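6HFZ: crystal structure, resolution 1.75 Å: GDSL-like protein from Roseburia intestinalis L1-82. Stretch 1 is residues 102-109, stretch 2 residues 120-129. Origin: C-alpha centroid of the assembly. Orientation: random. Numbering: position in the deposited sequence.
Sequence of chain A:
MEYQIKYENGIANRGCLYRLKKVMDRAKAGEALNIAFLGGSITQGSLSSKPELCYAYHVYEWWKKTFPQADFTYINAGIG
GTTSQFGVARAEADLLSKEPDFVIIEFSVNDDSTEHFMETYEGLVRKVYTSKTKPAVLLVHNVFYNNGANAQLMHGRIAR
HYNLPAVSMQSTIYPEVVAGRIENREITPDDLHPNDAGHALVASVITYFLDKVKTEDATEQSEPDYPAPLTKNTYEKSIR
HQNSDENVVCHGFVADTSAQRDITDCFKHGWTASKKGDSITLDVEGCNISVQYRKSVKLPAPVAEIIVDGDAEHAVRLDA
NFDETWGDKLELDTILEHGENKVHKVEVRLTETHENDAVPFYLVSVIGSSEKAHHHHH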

# COMPACT_ATOMS: atom_id res chain seq x y z
N PHE A 102 -8.43 4.98 13.64
CA PHE A 102 -8.99 3.88 12.89
C PHE A 102 -8.24 3.83 11.55
O PHE A 102 -8.03 4.87 10.94
CB PHE A 102 -10.48 4.15 12.66
CG PHE A 102 -11.18 3.21 11.69
CD1 PHE A 102 -11.77 2.05 12.15
CD2 PHE A 102 -11.32 3.55 10.35
CE1 PHE A 102 -12.41 1.18 11.26
CE2 PHE A 102 -11.99 2.71 9.47
CZ PHE A 102 -12.54 1.53 9.94
N VAL A 103 -7.76 2.63 11.18
CA VAL A 103 -6.99 2.41 9.97
C VAL A 103 -7.58 1.21 9.23
O VAL A 103 -7.63 0.13 9.80
CB VAL A 103 -5.51 2.10 10.28
CG1 VAL A 103 -4.74 1.80 8.99
CG2 VAL A 103 -4.86 3.23 11.07
N ILE A 104 -8.01 1.43 7.99
CA ILE A 104 -8.26 0.35 7.01
C ILE A 104 -6.99 0.09 6.21
O ILE A 104 -6.35 1.07 5.70
CB ILE A 104 -9.45 0.68 6.10
CG1 ILE A 104 -10.75 0.31 6.82
CG2 ILE A 104 -9.32 -0.04 4.72
CD1 ILE A 104 -12.02 0.79 6.16
N ILE A 105 -6.63 -1.18 6.12
CA ILE A 105 -5.52 -1.60 5.33
C ILE A 105 -6.05 -2.41 4.13
O ILE A 105 -6.74 -3.38 4.31
CB ILE A 105 -4.52 -2.41 6.16
CG1 ILE A 105 -3.88 -1.58 7.28
CG2 ILE A 105 -3.46 -3.00 5.25
CD1 ILE A 105 -3.02 -2.38 8.18
N GLU A 106 -5.68 -2.00 2.91
CA GLU A 106 -6.34 -2.49 1.70
C GLU A 106 -5.30 -2.70 0.60
O GLU A 106 -5.06 -1.78 -0.22
CB GLU A 106 -7.40 -1.45 1.32
CG GLU A 106 -8.32 -1.81 0.18
CD GLU A 106 -7.76 -1.71 -1.22
OE1 GLU A 106 -7.64 -2.80 -1.86
OE2 GLU A 106 -7.40 -0.57 -1.67
N PHE A 107 -4.71 -3.90 0.57
CA PHE A 107 -3.63 -4.23 -0.37
C PHE A 107 -3.85 -5.59 -1.05
O PHE A 107 -2.95 -6.10 -1.71
CB PHE A 107 -2.26 -4.20 0.33
CG PHE A 107 -1.71 -2.83 0.59
CD1 PHE A 107 -1.40 -1.97 -0.47
CD2 PHE A 107 -1.55 -2.36 1.89
CE1 PHE A 107 -0.85 -0.72 -0.24
CE2 PHE A 107 -1.10 -1.06 2.11
CZ PHE A 107 -0.70 -0.26 1.06
N SER A 108 -5.01 -6.22 -0.83
CA SER A 108 -5.22 -7.61 -1.30
C SER A 108 -5.40 -7.77 -2.82
O SER A 108 -5.40 -8.94 -3.28
CB SER A 108 -6.37 -8.28 -0.52
OG SER A 108 -6.13 -8.14 0.88
N VAL A 109 -5.49 -6.68 -3.62
CA VAL A 109 -5.41 -6.82 -5.07
C VAL A 109 -4.23 -6.01 -5.61
O VAL A 109 -4.18 -5.66 -6.84
CB VAL A 109 -6.72 -6.44 -5.78
CG1 VAL A 109 -7.81 -7.48 -5.50
CG2 VAL A 109 -7.22 -5.04 -5.44
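Stretch 2 (120-129) TYEGLVRKVY

Stretch 1 opens as a β-strand, residues 102-106, and continues through Phe107 to Val109 as loop or turn. Stretch 2 is helical throughout, the continuation of a helix that begins earlier in the chain. Its backbone repeats the i to i+4 hydrogen bond without a break from Leu124 N to Thr120 O (3.0 Å) as far as Tyr129 N to Val125 O (2.9 Å), and its phi/psi values stay near -60/-45. The helix runs almost exactly antiparallel to the strand: their N-to-C directions make an angle of 177°, and the axes come within 10.9 Å of each other. That spacing is typical of a helix packed on a sheet, with room for one layer of interlocking side chains.

Because the directions oppose, the register descends along the helix as it climbs along the strand. Val103 CA lies 8.3 Å from Val128 CA, Ile105 CA 8.3 Å from Val125 CA, and Phe107 CA 8.4 Å from Tyr121 CA. Steps of two residues on stretch 1 are thus matched by steps of three or four on the helix. Alternate strand residues share a side, and about one helical turn brings the next residue round to it. Val103, Ile105 and Phe107 all point their CA-to-CB bonds toward the helix, whereas that of Glu106 points away, and its carboxylate is satisfied by hydrogen bonds elsewhere in the structure.

At one end Val103 CG2 meets Val128 CG1 at 4.0 Å, a close fit between two compact, β-branched side chains. Ile105 is the centre of the contact and has the largest area covered. Its branched chain reaches several partners: Ile105 CG2 lies 3.9 Å from both Leu124 CD2 and Tyr121 CE1, while Ile105 CD1 extends to within 4.3 Å of Val125 CG2. Isoleucine suits this position because it is wholly apolar and its two arms leave CB in different directions. Leu124, pointing toward stretch 1, also touches Phe107, with Leu124 CD2 3.6 Å from Phe107 CE2; the same methyl, CD2, touches both the isoleucine and the aromatic ring, and leucine's reach beyond CB lets it do so.

Tyr121 starts sideways, but its long side chain, with chi1 in the t well, brings its end nearer to stretch 1. Phe107 CB sits at the edge of the tyrosine ring, 4.3 Å from Tyr121 CE1. The ring carbons can thus pack against apolar neighbours while the hydroxyl reaches a polar site beyond them. No direct hydrogen bond joins the two stretches; Tyr121 OH and Ser108 OG are 4.4 Å apart, and a water bridges them, 2.8 Å from Tyr121 OH and 2.9 Å from Ser108 OG. The same water accepts from Phe107 N at 3.0 Å and donates to Ile105 O at 3.2 Å, so it serves backbone groups where the strand gives way to the loop. Tyrosine and serine suit this end because each has a hydroxyl that hydrogen-bonds to the water, whereas the rest of the contact is apolar packing.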

# COMPACT_ATOMS: atom_id res chain seq x y z
N THR A 120 5.81 -8.87 3.93
CA THR A 120 5.71 -7.40 3.90
C THR A 120 4.43 -6.94 4.61
O THR A 120 4.44 -5.96 5.36
CB THR A 120 5.88 -6.81 2.50
OG1 THR A 120 4.77 -7.24 1.70
CG2 THR A 120 7.16 -7.23 1.81
N TYR A 121 3.28 -7.58 4.34
CA TYR A 121 2.03 -7.23 5.02
C TYR A 121 2.12 -7.42 6.54
O TYR A 121 1.59 -6.61 7.29
CB TYR A 121 0.92 -8.07 4.41
CG TYR A 121 -0.50 -7.69 4.65
CD1 TYR A 121 -1.12 -6.79 3.81
CD2 TYR A 121 -1.27 -8.40 5.57
CE1 TYR A 121 -2.47 -6.55 3.90
CE2 TYR A 121 -2.63 -8.15 5.68
CZ TYR A 121 -3.22 -7.23 4.84
OH TYR A 121 -4.58 -7.01 4.86
N GLU A 122 2.80 -8.49 6.99
CA GLU A 122 2.98 -8.69 8.42
C GLU A 122 3.77 -7.50 9.03
O GLU A 122 3.36 -6.98 10.09
CB GLU A 122 3.67 -10.01 8.77
CG GLU A 122 3.82 -10.15 10.26
CD GLU A 122 4.13 -11.55 10.77
OE1 GLU A 122 3.56 -11.93 11.84
OE2 GLU A 122 4.85 -12.25 10.09
N GLY A 123 4.86 -7.08 8.38
CA GLY A 123 5.61 -5.91 8.81
C GLY A 123 4.74 -4.68 8.91
O GLY A 123 4.82 -3.95 9.88
N LEU A 124 3.89 -4.45 7.88
CA LEU A 124 3.00 -3.30 7.88
C LEU A 124 2.01 -3.37 9.05
O LEU A 124 1.82 -2.36 9.82
CB LEU A 124 2.26 -3.22 6.54
CG LEU A 124 1.16 -2.16 6.51
CD1 LEU A 124 1.73 -0.74 6.70
CD2 LEU A 124 0.35 -2.26 5.22
N VAL A 125 1.35 -4.53 9.20
CA VAL A 125 0.36 -4.71 10.26
C VAL A 125 1.01 -4.48 11.64
O VAL A 125 0.44 -3.78 12.51
CB VAL A 125 -0.36 -6.07 10.15
CG1 VAL A 125 -1.17 -6.39 11.40
CG2 VAL A 125 -1.22 -6.17 8.90
N ARG A 126 2.12 -5.17 11.92
CA ARG A 126 2.84 -4.98 13.20
C ARG A 126 3.13 -3.49 13.45
O ARG A 126 2.89 -2.98 14.55
CB ARG A 126 4.10 -5.83 13.27
CG ARG A 126 3.82 -7.32 13.36
CD ARG A 126 5.08 -8.13 13.37
NE ARG A 126 5.82 -7.88 14.60
CZ ARG A 126 5.71 -8.61 15.71
NH1 ARG A 126 4.80 -9.56 15.80
NH2 ARG A 126 6.56 -8.39 16.71
N LYS A 127 3.67 -2.78 12.45
CA LYS A 127 4.06 -1.39 12.64
C LYS A 127 2.84 -0.54 12.99
O LYS A 127 2.89 0.36 13.80
CB LYS A 127 4.78 -0.86 11.40
CG LYS A 127 5.06 0.64 11.35
CD LYS A 127 5.96 1.09 10.24
CE LYS A 127 7.40 0.69 10.44
NZ LYS A 127 8.19 0.71 9.19
N VAL A 128 1.74 -0.72 12.24
CA VAL A 128 0.56 0.12 12.49
C VAL A 128 -0.07 -0.23 13.84
O VAL A 128 -0.46 0.66 14.62
CB VAL A 128 -0.44 0.02 11.32
CG1 VAL A 128 -1.76 0.70 11.64
CG2 VAL A 128 0.15 0.54 10.01
N TYR A 129 -0.20 -1.52 14.14
CA TYR A 129 -0.93 -2.01 15.30
C TYR A 129 -0.21 -1.58 16.59
O TYR A 129 -0.85 -1.23 17.56
CB TYR A 129 -1.08 -3.52 15.22
CG TYR A 129 -1.90 -4.18 16.30
CD1 TYR A 129 -3.29 -4.04 16.37
CD2 TYR A 129 -1.29 -4.92 17.30
CE1 TYR A 129 -4.03 -4.69 17.35
CE2 TYR A 129 -2.03 -5.58 18.28
CZ TYR A 129 -3.40 -5.46 18.30
OH TYR A 129 -4.15 -6.15 19.23
O HOH W 1 -5.72 -5.88 2.60